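Local coordinates for UPF0201 protein MJ1564 (Methanocaldococcus jannaschii DSM 2661, PDB 2PZZ) that is of unknown function; it belongs to an archaeal family that resembles RNA-binding proteins in structure but is thought unlikely to bind RNA, at residues 27-33 and 44-50; 57-63 and 92-96; 82-87 and 96-102. All coordinates share one frame; numbering follows the deposited sequence.

Contact 1: 27-33 and 44-50; sequences FPKAKLT and WEGKTKS
L32 lays its CB against the six-membered ring of W44, 3.6 Å from CE3 and a little farther from CZ3, while its CD2 hangs over G46, 3.9 Å from that residue's CA. L32 and G46 form a non-hydrogen-bonded pair of the antiparallel hairpin made by strands 31-36 and 42-48, and since G46 has no side chain the leucine methyl can settle directly on the backbone. The indole of W44, CG anti to the carbonyl carbon (chi1 -78°), leans over the partner strand, where CE3 also comes close to T33 C. Its NE1 is satisfied elsewhere, by K16 O, and helix 16-26 covers L32 through K20, I23 and L24.

The hydrogen-bonded pairs alternate with this apolar one. T33 N gives a bond of 2.8 Å to E45 O, and E45 N returns one of the same length to T33 O; both are nearly straight. K31 N reaches K47 O at 3.0 Å. Side chains of these pairs, K31, K47, T33 and E45, lie on the face away from L32.

At the open end of the hairpin T48 takes over. Its CG2 packs 4.0 Å from F27 CD1, the two side chains crossing at about a right angle. With OG1 anti to the backbone N (chi1 176°), the hydroxyl oxygen lies 3.6 Å from K29 CB and accepts from S50 N in an ST turn, while F27 to A30 form a type I beta turn leading into strand 31-36. The contact is thus divided: one face apolar and covered by a helix, the other lined by lysines, a threonine and a glutamate, which implies a hairpin that presents polar groups on one side and buries carbon on the other.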
loop_
_atom_site.group_PDB
_atom_site.type_symbol
_atom_site.label_atom_id
_atom_site.label_comp_id
_atom_site.label_asym_id
_atom_site.label_seq_id
_atom_site.Cartn_x
_atom_site.Cartn_y
_atom_site.Cartn_z
ATOM N N PHE A 27 5.216 -17.549 -0.387
ATOM C CA PHE A 27 4.495 -18.785 -0.119
ATOM C C PHE A 27 4.056 -19.412 -1.431
ATOM O O PHE A 27 2.876 -19.419 -1.749
ATOM C CB PHE A 27 3.263 -18.490 0.760
ATOM C CG PHE A 27 3.605 -17.871 2.087
ATOM C CD1 PHE A 27 4.192 -18.631 3.094
ATOM C CD2 PHE A 27 3.386 -16.510 2.315
ATOM C CE1 PHE A 27 4.566 -18.041 4.331
ATOM C CE2 PHE A 27 3.750 -15.908 3.533
ATOM C CZ PHE A 27 4.345 -16.679 4.547
ATOM N N PRO A 28 5.010 -19.972 -2.201
ATOM C CA PRO A 28 4.823 -20.622 -3.504
ATOM C C PRO A 28 3.703 -21.660 -3.610
ATOM O O PRO A 28 3.068 -21.772 -4.660
ATOM C CB PRO A 28 6.195 -21.255 -3.775
ATOM C CG PRO A 28 7.135 -20.367 -3.059
ATOM C CD PRO A 28 6.404 -20.142 -1.749
ATOM N N LYS A 29 3.475 -22.420 -2.542
ATOM C CA LYS A 29 2.440 -23.458 -2.533
ATOM C C LYS A 29 1.056 -22.991 -2.101
ATOM O O LYS A 29 0.115 -23.780 -2.068
ATOM C CB LYS A 29 2.846 -24.616 -1.613
ATOM C CG LYS A 29 3.921 -25.551 -2.167
ATOM C CD LYS A 29 5.313 -24.970 -2.025
ATOM C CE LYS A 29 6.374 -25.944 -2.550
ATOM N NZ LYS A 29 6.307 -27.278 -1.880
ATOM N N ALA A 30 0.916 -21.713 -1.777
ATOM C CA ALA A 30 -0.381 -21.218 -1.323
ATOM C C ALA A 30 -1.508 -21.350 -2.344
ATOM O O ALA A 30 -1.310 -21.108 -3.535
ATOM C CB ALA A 30 -0.251 -19.765 -0.879
ATOM N N LYS A 31 -2.686 -21.759 -1.868
ATOM C CA LYS A 31 -3.881 -21.866 -2.711
ATOM C C LYS A 31 -4.593 -20.548 -2.445
ATOM O O LYS A 31 -4.976 -20.278 -1.311
ATOM C CB LYS A 31 -4.793 -23.010 -2.268
ATOM C CG LYS A 31 -4.460 -24.377 -2.839
ATOM C CD LYS A 31 -3.241 -25.000 -2.187
ATOM C CE LYS A 31 -3.138 -26.478 -2.553
ATOM N NZ LYS A 31 -1.945 -27.102 -1.932
ATOM N N LEU A 32 -4.785 -19.735 -3.476
ATOM C CA LEU A 32 -5.396 -18.429 -3.278
ATOM C C LEU A 32 -6.748 -18.199 -3.936
ATOM O O LEU A 32 -7.011 -18.687 -5.035
ATOM C CB LEU A 32 -4.421 -17.340 -3.755
ATOM C CG LEU A 32 -2.996 -17.395 -3.187
ATOM C CD1 LEU A 32 -2.100 -16.429 -3.944
ATOM C CD2 LEU A 32 -3.012 -17.060 -1.703
ATOM N N THR A 33 -7.605 -17.448 -3.249
ATOM C CA THR A 33 -8.910 -17.093 -3.789
ATOM C C THR A 33 -9.082 -15.576 -3.626
ATOM O O THR A 33 -8.685 -14.985 -2.612
ATOM C CB THR A 33 -10.059 -17.804 -3.055
ATOM O OG1 THR A 33 -10.340 -17.108 -1.833
ATOM C CG2 THR A 33 -9.679 -19.253 -2.749
ATOM N N TRP A 44 -7.210 -11.126 -1.274
ATOM C CA TRP A 44 -6.792 -12.489 -1.572
ATOM C C TRP A 44 -6.747 -13.226 -0.239
ATOM O O TRP A 44 -6.258 -12.684 0.737
ATOM C CB TRP A 44 -5.364 -12.554 -2.165
ATOM C CG TRP A 44 -5.237 -12.195 -3.606
ATOM C CD1 TRP A 44 -4.814 -11.002 -4.122
ATOM C CD2 TRP A 44 -5.536 -13.038 -4.728
ATOM N NE1 TRP A 44 -4.832 -11.049 -5.497
ATOM C CE2 TRP A 44 -5.268 -12.287 -5.895
ATOM C CE3 TRP A 44 -6.003 -14.355 -4.859
ATOM C CZ2 TRP A 44 -5.450 -12.814 -7.189
ATOM C CZ3 TRP A 44 -6.187 -14.882 -6.146
ATOM C CH2 TRP A 44 -5.906 -14.107 -7.296
ATOM N N GLU A 45 -7.257 -14.449 -0.206
ATOM C CA GLU A 45 -7.188 -15.276 0.995
ATOM C C GLU A 45 -6.707 -16.649 0.548
ATOM O O GLU A 45 -7.054 -17.106 -0.539
ATOM C CB GLU A 45 -8.553 -15.429 1.646
ATOM C CG GLU A 45 -9.005 -14.216 2.405
ATOM C CD GLU A 45 -10.434 -14.350 2.853
ATOM O OE1 GLU A 45 -11.332 -14.259 1.990
ATOM O OE2 GLU A 45 -10.654 -14.556 4.061
ATOM N N GLY A 46 -5.910 -17.307 1.377
ATOM C CA GLY A 46 -5.424 -18.622 1.001
ATOM C C GLY A 46 -4.630 -19.302 2.085
ATOM O O GLY A 46 -4.393 -18.732 3.152
ATOM N N LYS A 47 -4.197 -20.527 1.809
ATOM C CA LYS A 47 -3.446 -21.278 2.793
ATOM C C LYS A 47 -2.373 -22.151 2.173
ATOM O O LYS A 47 -2.421 -22.479 0.988
ATOM C CB LYS A 47 -4.399 -22.170 3.591
ATOM C CG LYS A 47 -5.637 -21.454 4.131
ATOM C CD LYS A 47 -6.378 -22.323 5.151
ATOM C CE LYS A 47 -7.169 -23.449 4.495
ATOM N NZ LYS A 47 -8.468 -22.960 3.941
ATOM N N THR A 48 -1.400 -22.513 3.000
ATOM C CA THR A 48 -0.316 -23.402 2.614
ATOM C C THR A 48 0.159 -24.061 3.895
ATOM O O THR A 48 -0.045 -23.525 4.983
ATOM C CB THR A 48 0.883 -22.664 1.969
ATOM O OG1 THR A 48 1.926 -23.613 1.709
ATOM C CG2 THR A 48 1.436 -21.559 2.893
ATOM N N LYS A 49 0.784 -25.224 3.762
ATOM C CA LYS A 49 1.310 -25.957 4.901
ATOM C C LYS A 49 2.829 -25.874 4.827
ATOM O O LYS A 49 3.538 -26.479 5.626
ATOM C CB LYS A 49 0.876 -27.428 4.828
ATOM C CG LYS A 49 -0.618 -27.619 4.691
ATOM C CD LYS A 49 -1.332 -27.350 6.005
ATOM C CE LYS A 49 -1.476 -28.622 6.855
ATOM N NZ LYS A 49 -0.172 -29.294 7.153
ATOM N N SER A 50 3.331 -25.120 3.860
ATOM C CA SER A 50 4.774 -25.004 3.695
ATOM C C SER A 50 5.333 -23.616 3.936
ATOM O O SER A 50 4.866 -22.656 3.345
ATOM C CB SER A 50 5.184 -25.449 2.287
ATOM O OG SER A 50 6.547 -25.138 2.058
#

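Contact 2: 57-63 and 92-96; sequences LLRSQSI and GAVNF
Q61 OE1 accepts from V94 N at 2.6 Å, the shortest polar bond here, and the same amide gives NE2 back to V94 O at 2.9 Å. Both bonds run in the carbonyl plane on a lone pair, and V94 O lies within 7° of the Q61 amide plane. A side-chain amide is thus paired with the N-H and the C=O of one residue, much as a neighbouring strand would be, and the two bonds together fix its rotation. Beyond CG the glutamine is fully extended (chi2 180°), which carries the amide from the end of helix 52-60 across to the loop. OE1 also comes 3.3 Å from A93 CA.

Next to this polar pair V94 brings its two methyls to the helix. CG2 packs 3.7 Å from L57 CB, with L57 CD1 beside it, whereas CG1 meets L58 CD2 and, more loosely, I63 CD1. The valine torsion, CG1 anti to the backbone N at chi1 173°, splits the branches between these neighbours. I63 CD1 also approaches V94 O at 3.4 Å, and L58 CD2 touches F96 CZ at 4.0 Å, the two side chains crossing at about a right angle. A67 and V70 of helix 64-73 lie against the same phenylalanine, and I26 of helix 16-26 touches both L57 and V94.

A leucine in place of Q61 would probably leave the N-H and C=O of V94 without their mates and let the loop shift from the helix. The contact joins the end of one helix to the loop that follows another: helix 52-60 closes in a Schellman motif with S62 at positive phi, G92 is the C-prime residue of the Schellman motif that ends helix 86-90, and the glutamine amide bridges from the first helix end to the backbone just after the second.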
loop_
_atom_site.group_PDB
_atom_site.type_symbol
_atom_site.label_atom_id
_atom_site.label_comp_id
_atom_site.label_asym_id
_atom_site.label_seq_id
_atom_site.Cartn_x
_atom_site.Cartn_y
_atom_site.Cartn_z
ATOM N N LEU A 57 14.442 -17.533 2.596
ATOM C CA LEU A 57 14.624 -16.094 2.482
ATOM C C LEU A 57 15.139 -15.449 3.756
ATOM O O LEU A 57 15.975 -14.539 3.697
ATOM C CB LEU A 57 13.325 -15.431 2.029
ATOM C CG LEU A 57 12.816 -15.917 0.663
ATOM C CD1 LEU A 57 11.471 -15.306 0.374
ATOM C CD2 LEU A 57 13.826 -15.553 -0.434
ATOM N N LEU A 58 14.666 -15.907 4.911
ATOM C CA LEU A 58 15.147 -15.333 6.167
ATOM C C LEU A 58 16.658 -15.622 6.288
ATOM O O LEU A 58 17.430 -14.769 6.708
ATOM C CB LEU A 58 14.398 -15.930 7.371
ATOM C CG LEU A 58 12.861 -15.786 7.429
ATOM C CD1 LEU A 58 12.325 -16.514 8.643
ATOM C CD2 LEU A 58 12.467 -14.333 7.479
ATOM N N ARG A 59 17.080 -16.824 5.914
ATOM C CA ARG A 59 18.501 -17.169 5.993
ATOM C C ARG A 59 19.272 -16.377 4.938
ATOM O O ARG A 59 20.252 -15.706 5.262
ATOM C CB ARG A 59 18.675 -18.686 5.817
ATOM C CG ARG A 59 18.140 -19.449 7.033
ATOM C CD ARG A 59 17.799 -20.895 6.744
ATOM N NE ARG A 59 17.344 -21.565 7.963
ATOM C CZ ARG A 59 16.204 -21.290 8.596
ATOM N NH1 ARG A 59 15.381 -20.354 8.129
ATOM N NH2 ARG A 59 15.889 -21.949 9.700
ATOM N N SER A 60 18.800 -16.425 3.691
ATOM C CA SER A 60 19.429 -15.683 2.590
ATOM C C SER A 60 19.627 -14.194 2.877
ATOM O O SER A 60 20.700 -13.643 2.632
ATOM C CB SER A 60 18.592 -15.810 1.319
ATOM O OG SER A 60 18.622 -17.127 0.817
ATOM N N GLN A 61 18.585 -13.534 3.373
ATOM C CA GLN A 61 18.665 -12.106 3.664
ATOM C C GLN A 61 19.362 -11.882 4.991
ATOM O O GLN A 61 19.627 -10.743 5.393
ATOM C CB GLN A 61 17.260 -11.497 3.717
ATOM C CG GLN A 61 16.395 -11.789 2.512
ATOM C CD GLN A 61 15.020 -11.156 2.634
ATOM O OE1 GLN A 61 14.108 -11.457 1.864
ATOM N NE2 GLN A 61 14.868 -10.270 3.608
ATOM N N SER A 62 19.638 -12.978 5.685
ATOM C CA SER A 62 20.301 -12.900 6.974
ATOM C C SER A 62 19.523 -12.017 7.965
ATOM O O SER A 62 20.105 -11.150 8.624
ATOM C CB SER A 62 21.731 -12.358 6.786
ATOM O OG SER A 62 22.427 -12.268 8.017
ATOM N N ILE A 63 18.210 -12.238 8.074
ATOM C CA ILE A 63 17.384 -11.464 9.005
ATOM C C ILE A 63 16.663 -12.363 10.013
ATOM O O ILE A 63 15.533 -12.083 10.432
ATOM C CB ILE A 63 16.329 -10.601 8.267
ATOM C CG1 ILE A 63 15.443 -11.495 7.397
ATOM C CG2 ILE A 63 17.025 -9.508 7.429
ATOM C CD1 ILE A 63 14.391 -10.739 6.630
ATOM N N GLY A 92 10.521 -10.251 -4.247
ATOM C CA GLY A 92 11.087 -11.443 -3.635
ATOM C C GLY A 92 11.813 -11.272 -2.320
ATOM O O GLY A 92 12.606 -12.128 -1.942
ATOM N N ALA A 93 11.546 -10.189 -1.606
ATOM C CA ALA A 93 12.214 -9.942 -0.331
ATOM C C ALA A 93 11.258 -9.990 0.866
ATOM O O ALA A 93 10.084 -9.614 0.758
ATOM C CB ALA A 93 12.909 -8.584 -0.375
ATOM N N VAL A 94 11.773 -10.440 2.007
ATOM C CA VAL A 94 10.978 -10.508 3.225
ATOM C C VAL A 94 11.250 -9.302 4.111
ATOM O O VAL A 94 12.395 -9.052 4.490
ATOM C CB VAL A 94 11.278 -11.775 4.053
ATOM C CG1 VAL A 94 10.546 -11.694 5.392
ATOM C CG2 VAL A 94 10.830 -13.026 3.288
ATOM N N ASN A 95 10.188 -8.563 4.431
ATOM C CA ASN A 95 10.278 -7.389 5.285
ATOM C C ASN A 95 9.012 -7.326 6.166
ATOM O O ASN A 95 7.893 -7.438 5.671
ATOM C CB ASN A 95 10.410 -6.142 4.418
ATOM C CG ASN A 95 11.273 -5.090 5.056
ATOM O OD1 ASN A 95 10.787 -4.053 5.477
ATOM N ND2 ASN A 95 12.573 -5.357 5.138
ATOM N N PHE A 96 9.207 -7.140 7.467
ATOM C CA PHE A 96 8.110 -7.130 8.435
ATOM C C PHE A 96 7.312 -5.840 8.698
ATOM O O PHE A 96 6.390 -5.835 9.515
ATOM C CB PHE A 96 8.633 -7.694 9.752
ATOM C CG PHE A 96 9.098 -9.110 9.641
ATOM C CD1 PHE A 96 8.185 -10.137 9.381
ATOM C CD2 PHE A 96 10.448 -9.424 9.752
ATOM C CE1 PHE A 96 8.616 -11.462 9.232
ATOM C CE2 PHE A 96 10.881 -10.739 9.607
ATOM C CZ PHE A 96 9.959 -11.759 9.346
#

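Contact 3: 82-87 and 96-102; sequences FYLNKQ and FDIDTHG
The N-terminus of helix 86-90, capped by N85 directly after strand 79-84, is gripped here by the loop that leads to strand 104-109. N85 OD1 accepts from Q87 N at 2.6 Å as the capping bond, and from A88 N as well. D99 adds a second side-chain-to-backbone link, now from a carboxylate: its OD1 takes K86 N at 2.8 Å, the donor standing above the carboxylate plane, while OD2 accepts from H101 N in an Asx turn. The chi1 of 60° places CG between the backbone N and carbonyl carbon of D99, turning its carboxylate toward the helix start. Proximity to that N-terminus would probably stabilise the negative charge. The other end of the N85 amide, ND2, makes a weak bond to D97 OD2.

At the strand end the contact is apolar. The edge of F96 points toward the face of F82 in an offset edge-to-face pair, centroids 5.7 Å apart and planes at 82°. L84 CD2 reaches F96 CE1 at 3.7 Å, the two side chains lying side by side and pointing the same way. Y83 CB lies 3.6 Å from I98 CG1, the two side chains crossing at a slant, and the Y83 ring stacks on F105.

K86 runs back toward the D99-G102 turn with its chain bent at chi2 and chi3; its ammonium is also bound to E14 in a salt bridge and to K9 O, and H101 packs on E14 of the second subunit. From this position K86 NZ donates to H101 O at 2.7 Å, coming from 45° above the carbonyl plane.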
loop_
_atom_site.group_PDB
_atom_site.type_symbol
_atom_site.label_atom_id
_atom_site.label_comp_id
_atom_site.label_asym_id
_atom_site.label_seq_id
_atom_site.Cartn_x
_atom_site.Cartn_y
_atom_site.Cartn_z
ATOM N N PHE A 82 1.865 -12.097 11.960
ATOM C CA PHE A 82 2.716 -10.969 11.615
ATOM C C PHE A 82 2.341 -10.521 10.220
ATOM O O PHE A 82 1.550 -11.174 9.531
ATOM C CB PHE A 82 4.193 -11.386 11.664
ATOM C CG PHE A 82 4.520 -12.547 10.762
ATOM C CD1 PHE A 82 4.882 -12.335 9.430
ATOM C CD2 PHE A 82 4.427 -13.857 11.232
ATOM C CE1 PHE A 82 5.147 -13.408 8.574
ATOM C CE2 PHE A 82 4.689 -14.945 10.380
ATOM C CZ PHE A 82 5.050 -14.717 9.048
ATOM N N TYR A 83 2.911 -9.401 9.808
ATOM C CA TYR A 83 2.642 -8.848 8.494
ATOM C C TYR A 83 3.912 -8.840 7.670
ATOM O O TYR A 83 5.004 -8.870 8.218
ATOM C CB TYR A 83 2.118 -7.418 8.618
ATOM C CG TYR A 83 0.698 -7.330 9.119
ATOM C CD1 TYR A 83 0.401 -7.454 10.476
ATOM C CD2 TYR A 83 -0.352 -7.138 8.232
ATOM C CE1 TYR A 83 -0.917 -7.386 10.932
ATOM C CE2 TYR A 83 -1.670 -7.067 8.674
ATOM C CZ TYR A 83 -1.942 -7.191 10.024
ATOM O OH TYR A 83 -3.243 -7.112 10.452
ATOM N N LEU A 84 3.761 -8.833 6.351
ATOM C CA LEU A 84 4.908 -8.784 5.453
ATOM C C LEU A 84 4.696 -7.589 4.550
ATOM O O LEU A 84 3.561 -7.297 4.134
ATOM C CB LEU A 84 5.012 -10.051 4.603
ATOM C CG LEU A 84 5.387 -11.338 5.341
ATOM C CD1 LEU A 84 5.468 -12.494 4.348
ATOM C CD2 LEU A 84 6.714 -11.150 6.054
ATOM N N ASN A 85 5.781 -6.887 4.252
ATOM C CA ASN A 85 5.681 -5.731 3.377
ATOM C C ASN A 85 5.320 -6.264 1.996
ATOM O O ASN A 85 5.971 -7.166 1.471
ATOM C CB ASN A 85 7.008 -5.000 3.316
ATOM C CG ASN A 85 6.919 -3.740 2.500
ATOM O OD1 ASN A 85 6.466 -3.758 1.344
ATOM N ND2 ASN A 85 7.330 -2.629 3.095
ATOM N N LYS A 86 4.270 -5.707 1.419
ATOM C CA LYS A 86 3.779 -6.133 0.120
ATOM C C LYS A 86 4.717 -5.753 -1.028
ATOM O O LYS A 86 4.830 -6.494 -2.014
ATOM C CB LYS A 86 2.381 -5.530 -0.090
ATOM C CG LYS A 86 1.491 -6.273 -1.044
ATOM C CD LYS A 86 0.013 -6.179 -0.635
ATOM C CE LYS A 86 -0.446 -4.749 -0.435
ATOM N NZ LYS A 86 -1.933 -4.609 -0.535
ATOM N N GLN A 87 5.400 -4.615 -0.888
ATOM C CA GLN A 87 6.304 -4.125 -1.930
ATOM C C GLN A 87 7.621 -4.888 -1.907
ATOM O O GLN A 87 8.182 -5.215 -2.956
ATOM C CB GLN A 87 6.533 -2.619 -1.745
ATOM C CG GLN A 87 5.224 -1.848 -1.495
ATOM C CD GLN A 87 4.166 -2.153 -2.545
ATOM O OE1 GLN A 87 2.959 -2.114 -2.268
ATOM N NE2 GLN A 87 4.609 -2.453 -3.762
ATOM N N PHE A 96 9.207 -7.140 7.467
ATOM C CA PHE A 96 8.110 -7.130 8.435
ATOM C C PHE A 96 7.312 -5.840 8.698
ATOM O O PHE A 96 6.390 -5.835 9.515
ATOM C CB PHE A 96 8.633 -7.694 9.752
ATOM C CG PHE A 96 9.098 -9.110 9.641
ATOM C CD1 PHE A 96 8.185 -10.137 9.381
ATOM C CD2 PHE A 96 10.448 -9.424 9.752
ATOM C CE1 PHE A 96 8.616 -11.462 9.232
ATOM C CE2 PHE A 96 10.881 -10.739 9.607
ATOM C CZ PHE A 96 9.959 -11.759 9.346
ATOM N N ASP A 97 7.641 -4.755 8.014
ATOM C CA ASP A 97 6.900 -3.508 8.201
ATOM C C ASP A 97 5.709 -3.473 7.239
ATOM O O ASP A 97 5.844 -3.839 6.073
ATOM C CB ASP A 97 7.816 -2.322 7.925
ATOM C CG ASP A 97 8.356 -2.336 6.513
ATOM O OD1 ASP A 97 8.762 -3.425 6.058
ATOM O OD2 ASP A 97 8.377 -1.268 5.864
ATOM N N ILE A 98 4.541 -3.052 7.720
ATOM C CA ILE A 98 3.372 -2.980 6.851
ATOM C C ILE A 98 3.580 -1.828 5.871
ATOM O O ILE A 98 3.848 -0.700 6.285
ATOM C CB ILE A 98 2.049 -2.702 7.641
ATOM C CG1 ILE A 98 1.727 -3.852 8.601
ATOM C CG2 ILE A 98 0.893 -2.519 6.672
ATOM C CD1 ILE A 98 2.442 -3.762 9.928
ATOM N N ASP A 99 3.468 -2.108 4.577
ATOM C CA ASP A 99 3.636 -1.060 3.576
ATOM C C ASP A 99 2.391 -0.177 3.545
ATOM O O ASP A 99 1.382 -0.479 4.194
ATOM C CB ASP A 99 3.873 -1.661 2.186
ATOM C CG ASP A 99 2.726 -2.533 1.725
ATOM O OD1 ASP A 99 2.563 -3.640 2.284
ATOM O OD2 ASP A 99 1.987 -2.107 0.808
ATOM N N THR A 100 2.469 0.916 2.788
ATOM C CA THR A 100 1.357 1.855 2.664
ATOM C C THR A 100 0.078 1.164 2.193
ATOM O O THR A 100 -1.034 1.650 2.435
ATOM C CB THR A 100 1.689 2.979 1.650
ATOM O OG1 THR A 100 2.868 3.679 2.071
ATOM C CG2 THR A 100 0.541 3.960 1.547
ATOM N N HIS A 101 0.233 0.029 1.515
ATOM C CA HIS A 101 -0.926 -0.680 0.995
ATOM C C HIS A 101 -1.485 -1.854 1.806
ATOM O O HIS A 101 -2.264 -2.644 1.285
ATOM C CB HIS A 101 -0.656 -1.092 -0.456
ATOM C CG HIS A 101 -0.648 0.066 -1.407
ATOM N ND1 HIS A 101 0.044 1.230 -1.154
ATOM C CD2 HIS A 101 -1.261 0.248 -2.598
ATOM C CE1 HIS A 101 -0.145 2.081 -2.146
ATOM N NE2 HIS A 101 -0.933 1.510 -3.036
ATOM N N GLY A 102 -1.102 -1.968 3.074
ATOM C CA GLY A 102 -1.666 -3.023 3.904
ATOM C C GLY A 102 -0.829 -4.220 4.300
ATOM O O GLY A 102 -1.085 -4.843 5.333
#

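How the contacts relate
Contacts 2 and 3 are continuous: they share F96, their segments alternate along the chain, and N95 O lies 2.6 Å from N85 N in a probable hydrogen bond. V94 CG1 also packs on L84 CD2 at 3.9 Å, so at V94 the loop after helix 86-90 touches helix 52-60 and strand 79-84 together. Contact 1 sits at the opposite edge of the five-stranded sheet, its centre about 17 Å from that of contact 3, yet F27 CE2 reaches L84 CD1 at 3.9 Å. Contacts 1 and 2 do not touch; their nearest atoms are about 7 Å apart. Of the three, contact 3 alone comes within reach of the second subunit.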